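Local coordinates for protein putative primosome component (Streptococcus pyogenes serotype M3, PDB 2QGZ) that probably acts as an ATP-binding helicase loader of the primosome, a P-loop NTPase of the IstB/DnaI-like family, at residues L155-D160 with S166-A171; A170-E175 with V217-D222; I121-I126 with A139-V144. One frame throughout, in Å; residues are numbered along the deposited sequence.

In the fold
Contacts 1 and 2 set one helix against the parallel sheet of the P-loop NTPase fold; contact 3 joins a loop to a neighbouring helix. The first two are buried and use the same helix, 165-179: its first turns pack on strand 154-158, and the following turn packs on strand 217-221, with Ala170 and Ala171 common to both. Contact 3 lies farther out and is partly buried, and Ile140 of its helix, 131-146, also meets Leu155 and Leu168 of contact 1. Across the segments the chemistry is aliphatic in every case. Contacts 1 and 3 each also carry a phosphate ion, whereas contact 2 has none; the loop of contact 3 is also tied by its own hydrogen bonds.

Contact 1: residues L155-D160 with S166-A171; sequences LYLYGD and SYLLAA. With PO4 (phosphate ion), chain B.
Leu157 meets helix 165-179 through one methyl, CD1, which touches two leucines that follow each other on the helix, in directions nearly at right angles. It lies 3.3 Å from CD1 of Leu168 and 3.4 Å from CD1 of Leu169, both short for methyl groups. The two approaches differ: the side chain of Leu168 crosses that of Leu157 at about a right angle, whereas Leu169 comes at it tip to tip, near enough for its CD1 to lie 4.2 Å from Leu157 CG as well. Leu157 has CG anti to its carbonyl carbon and beside the backbone N (chi1 -77°), and an extended second torsion (-180°) carries CD1 outward to the helix. Leu168, with CG anti to the backbone N, brings its own CD1 to this methyl.

Beyond this apolar patch, near the start of the helix, Ser166 holds a phosphate ion, probably taken up from the crystallisation liquor. Its OG donates to O4 of the phosphate at 2.8 Å, while its backbone N reaches phosphate O1 at 3.3 Å with a bent bond of 140°. The N to O4 bond is weak. The amides of Gly162 and Lys165 bind the same ion, and the strand-loop-helix arrangement is consistent with a Walker A P-loop, in which the anion would stand where a nucleotide phosphate binds. Tyr118 OH is a second partner of Ser166 OG.

Strand 154-158 lies inside the parallel sheet, between strands 251-255 and 289-293. Leu157 also touches Phe292, Leu169 rests on Phe252 and Thr254 of strand 251-255, and helix 131-146 places Ile140 against Leu155, Leu168 and Leu169, so two helices and the sheet share this apolar layer.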
ATOM      1  N   LEU A 155      -1.855   2.181  -6.476  1.00 38.43           N
ATOM      2  CA  LEU A 155      -2.731   3.287  -6.131  1.00 37.78           C
ATOM      3  C   LEU A 155      -2.249   4.049  -4.904  1.00 35.21           C
ATOM      4  O   LEU A 155      -1.663   3.476  -3.990  1.00 33.97           O
ATOM      5  CB  LEU A 155      -4.153   2.782  -5.865  1.00 40.32           C
ATOM      6  CG  LEU A 155      -5.091   2.506  -7.042  1.00 44.82           C
ATOM      7  CD1 LEU A 155      -4.587   1.337  -7.877  1.00 45.81           C
ATOM      8  CD2 LEU A 155      -6.473   2.189  -6.494  1.00 46.73           C
ATOM      9  N   TYR A 156      -2.482   5.354  -4.911  1.00 33.11           N
ATOM     10  CA  TYR A 156      -2.152   6.216  -3.788  1.00 31.67           C
ATOM     11  C   TYR A 156      -3.536   6.664  -3.300  1.00 30.86           C
ATOM     12  O   TYR A 156      -4.183   7.514  -3.923  1.00 29.25           O
ATOM     13  CB  TYR A 156      -1.308   7.411  -4.254  1.00 34.37           C
ATOM     14  CG  TYR A 156      -0.954   8.419  -3.164  1.00 35.17           C
ATOM     15  CD1 TYR A 156      -1.850   9.426  -2.798  1.00 36.16           C
ATOM     16  CD2 TYR A 156       0.285   8.375  -2.516  1.00 33.73           C
ATOM     17  CE1 TYR A 156      -1.523  10.364  -1.826  1.00 35.54           C
ATOM     18  CE2 TYR A 156       0.622   9.305  -1.540  1.00 33.73           C
ATOM     19  CZ  TYR A 156      -0.287  10.300  -1.202  1.00 36.09           C
ATOM     20  OH  TYR A 156       0.038  11.241  -0.247  1.00 35.58           O
ATOM     21  N   LEU A 157      -4.005   6.044  -2.216  1.00 30.06           N
ATOM     22  CA  LEU A 157      -5.317   6.346  -1.645  1.00 30.25           C
ATOM     23  C   LEU A 157      -5.212   7.300  -0.481  1.00 29.73           C
ATOM     24  O   LEU A 157      -4.588   6.987   0.531  1.00 31.90           O
ATOM     25  CB  LEU A 157      -6.004   5.076  -1.126  1.00 33.26           C
ATOM     26  CG  LEU A 157      -6.658   4.117  -2.106  1.00 36.05           C
ATOM     27  CD1 LEU A 157      -7.271   2.953  -1.342  1.00 36.22           C
ATOM     28  CD2 LEU A 157      -7.723   4.853  -2.883  1.00 38.01           C
ATOM     29  N   TYR A 158      -5.847   8.451  -0.593  1.00 30.05           N
ATOM     30  CA  TYR A 158      -5.787   9.376   0.515  1.00 32.83           C
ATOM     31  C   TYR A 158      -7.177   9.880   0.894  1.00 33.89           C
ATOM     32  O   TYR A 158      -8.085   9.924   0.063  1.00 32.40           O
ATOM     33  CB  TYR A 158      -4.848  10.533   0.168  1.00 32.19           C
ATOM     34  CG  TYR A 158      -5.466  11.608  -0.687  1.00 33.23           C
ATOM     35  CD1 TYR A 158      -6.081  12.715  -0.102  1.00 36.41           C
ATOM     36  CD2 TYR A 158      -5.428  11.530  -2.077  1.00 32.38           C
ATOM     37  CE1 TYR A 158      -6.646  13.721  -0.879  1.00 37.79           C
ATOM     38  CE2 TYR A 158      -5.988  12.527  -2.864  1.00 36.40           C
ATOM     39  CZ  TYR A 158      -6.598  13.621  -2.254  1.00 37.93           C
ATOM     40  OH  TYR A 158      -7.178  14.608  -3.014  1.00 41.92           O
ATOM     41  N   GLY A 159      -7.328  10.255   2.159  1.00 36.89           N
ATOM     42  CA  GLY A 159      -8.602  10.747   2.652  1.00 39.36           C
ATOM     43  C   GLY A 159      -8.566  10.790   4.169  1.00 42.52           C
ATOM     44  O   GLY A 159      -7.521  10.527   4.773  1.00 43.14           O
ATOM     45  N   ASP A 160      -9.697  11.111   4.787  1.00 43.44           N
ATOM     46  CA  ASP A 160      -9.765  11.191   6.234  1.00 45.83           C
ATOM     47  C   ASP A 160      -9.331   9.899   6.920  1.00 46.75           C
ATOM     48  O   ASP A 160      -9.334   8.820   6.326  1.00 46.95           O
ATOM     49  CB  ASP A 160     -11.180  11.570   6.686  1.00 48.05           C
ATOM     50  CG  ASP A 160     -11.632  12.915   6.130  1.00 51.65           C
ATOM     51  OD1 ASP A 160     -10.803  13.626   5.512  1.00 50.23           O
ATOM     52  OD2 ASP A 160     -12.821  13.262   6.317  1.00 54.22           O
ATOM     53  N   SER A 166      -7.018   1.648   4.085  1.00 29.73           N
ATOM     54  CA  SER A 166      -6.138   0.494   4.221  1.00 31.66           C
ATOM     55  C   SER A 166      -6.904  -0.823   4.046  1.00 31.83           C
ATOM     56  O   SER A 166      -6.365  -1.804   3.527  1.00 32.60           O
ATOM     57  CB  SER A 166      -5.421   0.525   5.584  1.00 32.75           C
ATOM     58  OG  SER A 166      -6.343   0.487   6.671  1.00 36.37           O
ATOM     59  N   TYR A 167      -8.160  -0.845   4.473  1.00 33.24           N
ATOM     60  CA  TYR A 167      -8.993  -2.042   4.345  1.00 35.42           C
ATOM     61  C   TYR A 167      -9.216  -2.409   2.880  1.00 34.24           C
ATOM     62  O   TYR A 167      -9.100  -3.579   2.496  1.00 32.24           O
ATOM     63  CB  TYR A 167     -10.342  -1.815   5.034  1.00 40.08           C
ATOM     64  CG  TYR A 167     -10.333  -2.118   6.518  1.00 45.35           C
ATOM     65  CD1 TYR A 167      -9.209  -1.862   7.300  1.00 49.05           C
ATOM     66  CD2 TYR A 167     -11.459  -2.636   7.146  1.00 48.84           C
ATOM     67  CE1 TYR A 167      -9.209  -2.114   8.670  1.00 51.51           C
ATOM     68  CE2 TYR A 167     -11.473  -2.889   8.517  1.00 52.72           C
ATOM     69  CZ  TYR A 167     -10.344  -2.626   9.273  1.00 53.29           C
ATOM     70  OH  TYR A 167     -10.358  -2.871  10.631  1.00 55.38           O
ATOM     71  N   LEU A 168      -9.538  -1.399   2.075  1.00 33.68           N
ATOM     72  CA  LEU A 168      -9.772  -1.565   0.642  1.00 33.18           C
ATOM     73  C   LEU A 168      -8.550  -2.241  -0.007  1.00 32.72           C
ATOM     74  O   LEU A 168      -8.683  -3.190  -0.779  1.00 33.44           O
ATOM     75  CB  LEU A 168      -9.998  -0.191   0.004  1.00 31.64           C
ATOM     76  CG  LEU A 168     -10.654  -0.021  -1.368  1.00 35.29           C
ATOM     77  CD1 LEU A 168      -9.997   1.161  -2.055  1.00 34.99           C
ATOM     78  CD2 LEU A 168     -10.506  -1.257  -2.231  1.00 34.83           C
ATOM     79  N   LEU A 169      -7.365  -1.731   0.307  1.00 32.44           N
ATOM     80  CA  LEU A 169      -6.119  -2.271  -0.224  1.00 32.05           C
ATOM     81  C   LEU A 169      -5.854  -3.669   0.331  1.00 32.03           C
ATOM     82  O   LEU A 169      -5.314  -4.529  -0.363  1.00 29.36           O
ATOM     83  CB  LEU A 169      -4.965  -1.317   0.108  1.00 31.35           C
ATOM     84  CG  LEU A 169      -4.477  -0.378  -1.003  1.00 33.03           C
ATOM     85  CD1 LEU A 169      -5.632   0.079  -1.876  1.00 30.81           C
ATOM     86  CD2 LEU A 169      -3.745   0.810  -0.383  1.00 31.89           C
ATOM     87  N   ALA A 170      -6.242  -3.900   1.581  1.00 32.30           N
ATOM     88  CA  ALA A 170      -6.067  -5.220   2.175  1.00 32.07           C
ATOM     89  C   ALA A 170      -6.988  -6.215   1.457  1.00 33.25           C
ATOM     90  O   ALA A 170      -6.637  -7.393   1.273  1.00 34.06           O
ATOM     91  CB  ALA A 170      -6.392  -5.179   3.648  1.00 32.11           C
ATOM     92  N   ALA A 171      -8.168  -5.748   1.051  1.00 31.68           N
ATOM     93  CA  ALA A 171      -9.101  -6.620   0.347  1.00 32.41           C
ATOM     94  C   ALA A 171      -8.518  -6.993  -1.013  1.00 31.20           C
ATOM     95  O   ALA A 171      -8.737  -8.102  -1.521  1.00 28.91           O
ATOM     96  CB  ALA A 171     -10.440  -5.927   0.168  1.00 31.90           C
TER
HETATM   97  P   PO4 B 401      -7.554   4.060   6.880  1.00 22.49           P
HETATM   98  O1  PO4 B 401      -6.229   4.017   6.194  1.00 22.49           O
HETATM   99  O2  PO4 B 401      -7.412   4.781   8.184  1.00 22.49           O
HETATM  100  O3  PO4 B 401      -8.549   4.794   6.018  1.00 22.49           O
HETATM  101  O4  PO4 B 401      -8.028   2.674   7.113  1.00 22.49           O

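Contact 2: residues A170-E175 with V217-D222; sequences AAMAHE and VLILDD
Here the backbones of helix 165-179 and strand 217-221 stay well apart, with no hydrogen bond between them, and the gap is bridged by one helix side chain, Met172, and two strand residues, Val217 and Ile219. Met172 does the reaching. Its CG stands anti to the backbone N (chi1 -178°) and chi2 is extended as well, which takes the sulfur straight out from the helix; a bend at chi3 (69°) then turns the terminal methyl toward the strand. That methyl, CE, lies 3.9 Å from CD1 of Ile219, and the two side chains meet at a slant. On Ile219 the longer branch makes the touch: CG1 is anti to the carbonyl carbon and CD1 lies at its end, while CG2 points elsewhere and meets Leu169 CD2 at 3.8 Å.

Val217, two residues earlier on the same face of the strand, adds a looser contact. Its CG1 is 4.4 Å from Met172 CE, so the methyl touches both strand residues. Within the helix, the backbone bond from His174 N to Ala170 O, 3.0 Å long, belongs to the turn that carries Met172.

Strand 217-221 is an inner strand of the parallel sheet, flanked by 184-188 and 251-255. Phe252 of the latter touches Met172, Val217 and Ile219 alike, and on the helix side Ile140, Phe143 and Val144 of helix 131-146 close round Met172. At the far end of the strand, Asp221 OD1 is hydrogen-bonded to Thr254 OG1.

Because the joining groups are methyls on a flexible thioether chain and on branched aliphatics, the contact is dispersive and shape-led. It gives helix and sheet a buried apolar seam, without a directional bond across it to fix their relative setting.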
ATOM      1  N   ALA A 170      -6.242  -3.900   1.581  1.00 32.30           N
ATOM      2  CA  ALA A 170      -6.067  -5.220   2.175  1.00 32.07           C
ATOM      3  C   ALA A 170      -6.988  -6.215   1.457  1.00 33.25           C
ATOM      4  O   ALA A 170      -6.637  -7.393   1.273  1.00 34.06           O
ATOM      5  CB  ALA A 170      -6.392  -5.179   3.648  1.00 32.11           C
ATOM      6  N   ALA A 171      -8.168  -5.748   1.051  1.00 31.68           N
ATOM      7  CA  ALA A 171      -9.101  -6.620   0.347  1.00 32.41           C
ATOM      8  C   ALA A 171      -8.518  -6.993  -1.013  1.00 31.20           C
ATOM      9  O   ALA A 171      -8.737  -8.102  -1.521  1.00 28.91           O
ATOM     10  CB  ALA A 171     -10.440  -5.927   0.168  1.00 31.90           C
ATOM     11  N   MET A 172      -7.791  -6.054  -1.609  1.00 29.03           N
ATOM     12  CA  MET A 172      -7.155  -6.291  -2.904  1.00 30.33           C
ATOM     13  C   MET A 172      -6.082  -7.366  -2.708  1.00 31.13           C
ATOM     14  O   MET A 172      -5.960  -8.277  -3.524  1.00 34.12           O
ATOM     15  CB  MET A 172      -6.510  -5.001  -3.436  1.00 26.25           C
ATOM     16  CG  MET A 172      -5.870  -5.129  -4.807  1.00 25.18           C
ATOM     17  SD  MET A 172      -4.797  -3.717  -5.220  1.00 22.59           S
ATOM     18  CE  MET A 172      -3.435  -3.997  -4.035  1.00 26.50           C
ATOM     19  N   ALA A 173      -5.316  -7.264  -1.623  1.00 30.89           N
ATOM     20  CA  ALA A 173      -4.261  -8.240  -1.334  1.00 31.74           C
ATOM     21  C   ALA A 173      -4.852  -9.636  -1.128  1.00 32.05           C
ATOM     22  O   ALA A 173      -4.271 -10.637  -1.543  1.00 32.21           O
ATOM     23  CB  ALA A 173      -3.469  -7.823  -0.084  1.00 27.64           C
ATOM     24  N   HIS A 174      -6.008  -9.692  -0.478  1.00 32.65           N
ATOM     25  CA  HIS A 174      -6.663 -10.965  -0.217  1.00 32.97           C
ATOM     26  C   HIS A 174      -7.162 -11.598  -1.511  1.00 33.62           C
ATOM     27  O   HIS A 174      -7.102 -12.814  -1.673  1.00 32.56           O
ATOM     28  CB  HIS A 174      -7.824 -10.768   0.749  1.00 33.07           C
ATOM     29  CG  HIS A 174      -8.333 -12.042   1.342  1.00 36.82           C
ATOM     30  ND1 HIS A 174      -9.135 -12.922   0.643  1.00 37.26           N
ATOM     31  CD2 HIS A 174      -8.129 -12.599   2.561  1.00 34.66           C
ATOM     32  CE1 HIS A 174      -9.402 -13.966   1.409  1.00 37.88           C
ATOM     33  NE2 HIS A 174      -8.805 -13.795   2.576  1.00 36.49           N
ATOM     34  N   GLU A 175      -7.640 -10.772  -2.436  1.00 34.98           N
ATOM     35  CA  GLU A 175      -8.144 -11.264  -3.708  1.00 38.52           C
ATOM     36  C   GLU A 175      -6.979 -11.689  -4.615  1.00 41.40           C
ATOM     37  O   GLU A 175      -7.100 -12.638  -5.396  1.00 41.18           O
ATOM     38  CB  GLU A 175      -8.981 -10.177  -4.374  1.00 39.23           C
ATOM     39  CG  GLU A 175      -9.861 -10.642  -5.507  1.00 42.51           C
ATOM     40  CD  GLU A 175     -11.023 -11.511  -5.052  1.00 46.23           C
ATOM     41  OE1 GLU A 175     -11.460 -11.399  -3.882  1.00 46.78           O
ATOM     42  OE2 GLU A 175     -11.522 -12.296  -5.884  1.00 48.13           O
ATOM     43  N   VAL A 217       4.001  -7.305  -4.468  1.00 30.90           N
ATOM     44  CA  VAL A 217       3.115  -6.163  -4.295  1.00 29.47           C
ATOM     45  C   VAL A 217       3.316  -5.645  -2.884  1.00 28.90           C
ATOM     46  O   VAL A 217       3.208  -6.399  -1.922  1.00 26.98           O
ATOM     47  CB  VAL A 217       1.641  -6.560  -4.458  1.00 27.79           C
ATOM     48  CG1 VAL A 217       0.759  -5.365  -4.201  1.00 29.37           C
ATOM     49  CG2 VAL A 217       1.395  -7.089  -5.844  1.00 30.30           C
ATOM     50  N   LEU A 218       3.595  -4.354  -2.772  1.00 28.03           N
ATOM     51  CA  LEU A 218       3.850  -3.731  -1.485  1.00 28.39           C
ATOM     52  C   LEU A 218       2.867  -2.597  -1.207  1.00 28.81           C
ATOM     53  O   LEU A 218       2.624  -1.741  -2.074  1.00 28.61           O
ATOM     54  CB  LEU A 218       5.285  -3.194  -1.461  1.00 26.22           C
ATOM     55  CG  LEU A 218       5.698  -2.438  -0.200  1.00 29.02           C
ATOM     56  CD1 LEU A 218       5.693  -3.382   1.005  1.00 26.95           C
ATOM     57  CD2 LEU A 218       7.084  -1.843  -0.405  1.00 25.42           C
ATOM     58  N   ILE A 219       2.303  -2.600  -0.002  1.00 28.92           N
ATOM     59  CA  ILE A 219       1.358  -1.577   0.409  1.00 30.82           C
ATOM     60  C   ILE A 219       2.003  -0.785   1.546  1.00 32.44           C
ATOM     61  O   ILE A 219       2.306  -1.351   2.596  1.00 32.68           O
ATOM     62  CB  ILE A 219       0.048  -2.194   0.972  1.00 33.12           C
ATOM     63  CG1 ILE A 219      -0.559  -3.204  -0.014  1.00 35.53           C
ATOM     64  CG2 ILE A 219      -0.927  -1.079   1.344  1.00 30.13           C
ATOM     65  CD1 ILE A 219      -0.998  -2.625  -1.327  1.00 37.10           C
ATOM     66  N   LEU A 220       2.214   0.511   1.345  1.00 31.61           N
ATOM     67  CA  LEU A 220       2.802   1.352   2.388  1.00 34.47           C
ATOM     68  C   LEU A 220       1.675   2.164   3.051  1.00 35.68           C
ATOM     69  O   LEU A 220       1.307   3.238   2.570  1.00 36.25           O
ATOM     70  CB  LEU A 220       3.855   2.290   1.778  1.00 34.31           C
ATOM     71  CG  LEU A 220       5.006   1.568   1.072  1.00 35.32           C
ATOM     72  CD1 LEU A 220       5.903   2.570   0.396  1.00 39.38           C
ATOM     73  CD2 LEU A 220       5.804   0.751   2.070  1.00 34.68           C
ATOM     74  N   ASP A 221       1.129   1.636   4.146  1.00 38.27           N
ATOM     75  CA  ASP A 221       0.032   2.281   4.865  1.00 41.38           C
ATOM     76  C   ASP A 221       0.402   3.597   5.549  1.00 42.38           C
ATOM     77  O   ASP A 221       1.443   3.722   6.184  1.00 40.59           O
ATOM     78  CB  ASP A 221      -0.575   1.313   5.880  1.00 44.17           C
ATOM     79  CG  ASP A 221      -1.701   1.938   6.681  1.00 47.14           C
ATOM     80  OD1 ASP A 221      -2.659   2.467   6.075  1.00 46.81           O
ATOM     81  OD2 ASP A 221      -1.633   1.892   7.928  1.00 49.85           O
ATOM     82  N   ASP A 222      -0.509   4.552   5.409  1.00 45.60           N
ATOM     83  CA  ASP A 222      -0.407   5.922   5.897  1.00 49.40           C
ATOM     84  C   ASP A 222       0.993   6.507   5.952  1.00 48.64           C
ATOM     85  O   ASP A 222       1.569   6.754   7.012  1.00 47.53           O
ATOM     86  CB  ASP A 222      -1.148   6.124   7.237  1.00 54.41           C
ATOM     87  CG  ASP A 222      -0.398   5.577   8.420  1.00 58.51           C
ATOM     88  OD1 ASP A 222      -0.665   6.046   9.553  1.00 60.56           O
ATOM     89  OD2 ASP A 222       0.444   4.673   8.225  1.00 62.05           O
TER

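Contact 3: residues I121-I126 with A139-V144; sequences IHLSDI and AILDFV. With PO4 (phosphate ion), chain C.
Apolar contact joins the two segments, and Leu123 carries all of it from the loop side. Its two methyls divide the work: CD1 lies 3.9 Å from CD2 of Leu141, the side chains inclined to each other, and CD2 reaches CG2 of Ile140 more loosely at 4.3 Å. Leu141 has CG anti to its carbonyl carbon (chi1 -64°); the extended second torsion sends CD1 outward and leaves CD2, the other branch, turned to Leu123.

No hydrogen bond crosses between the segments; two within the loop shape the 3-10 turn that presents Leu123. Asp125 N binds His122 O at 2.9 Å, and in return Asp125 OD2 accepts from His122 N at 3.0 Å, a nearly straight bond of 162° on the anti side of the carboxylate, 22° out of its plane.

A phosphate ion, probably from the crystallisation liquor, sits at another face of the turn, beside Ser124. Ser124 OG is modelled at 2.5 Å from phosphate O4, too short to be taken at face value, and the bond from Ser124 N to O2 is weak.

Leu123 also touches Phe137 and, on helix 165-179, Glu175. Between these segments the loop meets helix 131-146 through a few aliphatic methyls, while the turn's own polar bonds set the backbone that offers them.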
ATOM      1  N   ILE A 121      -9.469  -9.584   5.260  1.00 38.51           N
ATOM      2  CA  ILE A 121     -10.438  -8.649   4.691  1.00 36.56           C
ATOM      3  C   ILE A 121     -10.771  -9.026   3.254  1.00 35.86           C
ATOM      4  O   ILE A 121      -9.883  -9.101   2.407  1.00 36.70           O
ATOM      5  CB  ILE A 121      -9.901  -7.205   4.724  1.00 36.15           C
ATOM      6  CG1 ILE A 121      -9.558  -6.830   6.169  1.00 37.51           C
ATOM      7  CG2 ILE A 121     -10.945  -6.251   4.176  1.00 31.13           C
ATOM      8  CD1 ILE A 121      -9.021  -5.437   6.337  1.00 39.92           C
ATOM      9  N   HIS A 122     -12.055  -9.262   2.986  1.00 34.50           N
ATOM     10  CA  HIS A 122     -12.506  -9.643   1.647  1.00 34.05           C
ATOM     11  C   HIS A 122     -13.140  -8.481   0.875  1.00 31.99           C
ATOM     12  O   HIS A 122     -13.579  -7.486   1.458  1.00 30.50           O
ATOM     13  CB  HIS A 122     -13.542 -10.776   1.726  1.00 35.92           C
ATOM     14  CG  HIS A 122     -13.101 -11.973   2.515  1.00 41.80           C
ATOM     15  ND1 HIS A 122     -12.859 -11.924   3.872  1.00 44.15           N
ATOM     16  CD2 HIS A 122     -12.920 -13.264   2.149  1.00 44.46           C
ATOM     17  CE1 HIS A 122     -12.552 -13.133   4.307  1.00 45.38           C
ATOM     18  NE2 HIS A 122     -12.583 -13.965   3.281  1.00 45.10           N
ATOM     19  N   LEU A 123     -13.213  -8.625  -0.444  1.00 31.22           N
ATOM     20  CA  LEU A 123     -13.819  -7.600  -1.283  1.00 32.87           C
ATOM     21  C   LEU A 123     -15.253  -7.314  -0.854  1.00 32.49           C
ATOM     22  O   LEU A 123     -15.729  -6.194  -0.982  1.00 32.22           O
ATOM     23  CB  LEU A 123     -13.831  -8.039  -2.748  1.00 32.24           C
ATOM     24  CG  LEU A 123     -12.487  -8.134  -3.461  1.00 33.32           C
ATOM     25  CD1 LEU A 123     -12.718  -8.723  -4.839  1.00 32.84           C
ATOM     26  CD2 LEU A 123     -11.834  -6.747  -3.534  1.00 31.31           C
ATOM     27  N   SER A 124     -15.946  -8.336  -0.367  1.00 33.83           N
ATOM     28  CA  SER A 124     -17.332  -8.184   0.070  1.00 33.86           C
ATOM     29  C   SER A 124     -17.495  -7.285   1.297  1.00 36.12           C
ATOM     30  O   SER A 124     -18.586  -6.773   1.548  1.00 37.00           O
ATOM     31  CB  SER A 124     -17.942  -9.560   0.357  1.00 31.92           C
ATOM     32  OG  SER A 124     -17.081 -10.347   1.171  1.00 34.38           O
ATOM     33  N   ASP A 125     -16.417  -7.090   2.056  1.00 36.37           N
ATOM     34  CA  ASP A 125     -16.473  -6.245   3.253  1.00 36.24           C
ATOM     35  C   ASP A 125     -16.312  -4.767   2.927  1.00 35.37           C
ATOM     36  O   ASP A 125     -16.442  -3.926   3.815  1.00 34.49           O
ATOM     37  CB  ASP A 125     -15.368  -6.627   4.257  1.00 37.54           C
ATOM     38  CG  ASP A 125     -15.502  -8.052   4.776  1.00 40.50           C
ATOM     39  OD1 ASP A 125     -16.616  -8.441   5.217  1.00 37.45           O
ATOM     40  OD2 ASP A 125     -14.483  -8.782   4.750  1.00 40.95           O
ATOM     41  N   ILE A 126     -16.020  -4.454   1.667  1.00 34.50           N
ATOM     42  CA  ILE A 126     -15.812  -3.067   1.247  1.00 34.78           C
ATOM     43  C   ILE A 126     -17.089  -2.379   0.765  1.00 35.28           C
ATOM     44  O   ILE A 126     -17.789  -2.889  -0.110  1.00 34.86           O
ATOM     45  CB  ILE A 126     -14.763  -2.987   0.103  1.00 34.28           C
ATOM     46  CG1 ILE A 126     -13.458  -3.658   0.536  1.00 33.70           C
ATOM     47  CG2 ILE A 126     -14.532  -1.547  -0.286  1.00 33.25           C
ATOM     48  CD1 ILE A 126     -12.927  -3.205   1.893  1.00 34.29           C
ATOM     49  N   ALA A 139     -10.809   0.487  -9.781  1.00 32.75           N
ATOM     50  CA  ALA A 139      -9.375   0.380 -10.057  1.00 33.22           C
ATOM     51  C   ALA A 139      -8.722  -0.825  -9.364  1.00 32.46           C
ATOM     52  O   ALA A 139      -7.807  -1.438  -9.905  1.00 33.38           O
ATOM     53  CB  ALA A 139      -8.667   1.656  -9.638  1.00 33.22           C
ATOM     54  N   ILE A 140      -9.179  -1.149  -8.161  1.00 32.65           N
ATOM     55  CA  ILE A 140      -8.637  -2.287  -7.440  1.00 34.01           C
ATOM     56  C   ILE A 140      -8.984  -3.593  -8.184  1.00 33.96           C
ATOM     57  O   ILE A 140      -8.184  -4.523  -8.216  1.00 31.89           O
ATOM     58  CB  ILE A 140      -9.178  -2.307  -5.977  1.00 36.06           C
ATOM     59  CG1 ILE A 140      -8.066  -1.891  -5.026  1.00 38.23           C
ATOM     60  CG2 ILE A 140      -9.709  -3.670  -5.587  1.00 36.23           C
ATOM     61  CD1 ILE A 140      -7.713  -0.427  -5.119  1.00 38.78           C
ATOM     62  N   LEU A 141     -10.165  -3.652  -8.796  1.00 33.68           N
ATOM     63  CA  LEU A 141     -10.566  -4.850  -9.528  1.00 36.03           C
ATOM     64  C   LEU A 141      -9.789  -4.987 -10.833  1.00 35.87           C
ATOM     65  O   LEU A 141      -9.485  -6.098 -11.261  1.00 36.10           O
ATOM     66  CB  LEU A 141     -12.070  -4.840  -9.818  1.00 35.88           C
ATOM     67  CG  LEU A 141     -12.980  -4.880  -8.593  1.00 36.66           C
ATOM     68  CD1 LEU A 141     -14.430  -4.998  -9.048  1.00 36.95           C
ATOM     69  CD2 LEU A 141     -12.600  -6.055  -7.703  1.00 37.29           C
ATOM     70  N   ASP A 142      -9.476  -3.862 -11.469  1.00 36.64           N
ATOM     71  CA  ASP A 142      -8.705  -3.899 -12.707  1.00 37.14           C
ATOM     72  C   ASP A 142      -7.305  -4.406 -12.415  1.00 35.65           C
ATOM     73  O   ASP A 142      -6.738  -5.175 -13.192  1.00 35.82           O
ATOM     74  CB  ASP A 142      -8.588  -2.511 -13.335  1.00 37.59           C
ATOM     75  CG  ASP A 142      -9.899  -2.022 -13.920  1.00 42.78           C
ATOM     76  OD1 ASP A 142     -10.680  -2.870 -14.431  1.00 38.79           O
ATOM     77  OD2 ASP A 142     -10.134  -0.789 -13.880  1.00 42.25           O
ATOM     78  N   PHE A 143      -6.750  -3.969 -11.290  1.00 34.29           N
ATOM     79  CA  PHE A 143      -5.408  -4.371 -10.912  1.00 34.61           C
ATOM     80  C   PHE A 143      -5.320  -5.878 -10.722  1.00 35.67           C
ATOM     81  O   PHE A 143      -4.430  -6.526 -11.264  1.00 37.22           O
ATOM     82  CB  PHE A 143      -4.971  -3.686  -9.618  1.00 32.64           C
ATOM     83  CG  PHE A 143      -3.532  -3.944  -9.275  1.00 32.55           C
ATOM     84  CD1 PHE A 143      -2.531  -3.108  -9.756  1.00 28.05           C
ATOM     85  CD2 PHE A 143      -3.174  -5.067  -8.527  1.00 29.94           C
ATOM     86  CE1 PHE A 143      -1.189  -3.389  -9.502  1.00 29.88           C
ATOM     87  CE2 PHE A 143      -1.843  -5.357  -8.267  1.00 28.30           C
ATOM     88  CZ  PHE A 143      -0.842  -4.515  -8.757  1.00 29.92           C
ATOM     89  N   VAL A 144      -6.237  -6.431  -9.940  1.00 36.34           N
ATOM     90  CA  VAL A 144      -6.248  -7.866  -9.695  1.00 38.33           C
ATOM     91  C   VAL A 144      -6.451  -8.636 -11.001  1.00 40.80           C
ATOM     92  O   VAL A 144      -5.744  -9.597 -11.285  1.00 42.22           O
ATOM     93  CB  VAL A 144      -7.372  -8.248  -8.710  1.00 36.79           C
ATOM     94  CG1 VAL A 144      -7.515  -9.758  -8.635  1.00 37.83           C
ATOM     95  CG2 VAL A 144      -7.068  -7.686  -7.341  1.00 36.18           C
TER
HETATM   96  P   PO4 C 402     -15.810 -12.910  -0.271  1.00 22.49           P
HETATM   97  O1  PO4 C 402     -14.635 -13.838  -0.034  1.00 22.49           O
HETATM   98  O2  PO4 C 402     -15.292 -11.575  -0.733  1.00 22.49           O
HETATM   99  O3  PO4 C 402     -16.714 -13.489  -1.322  1.00 22.49           O
HETATM  100  O4  PO4 C 402     -16.592 -12.753   1.016  1.00 22.49           O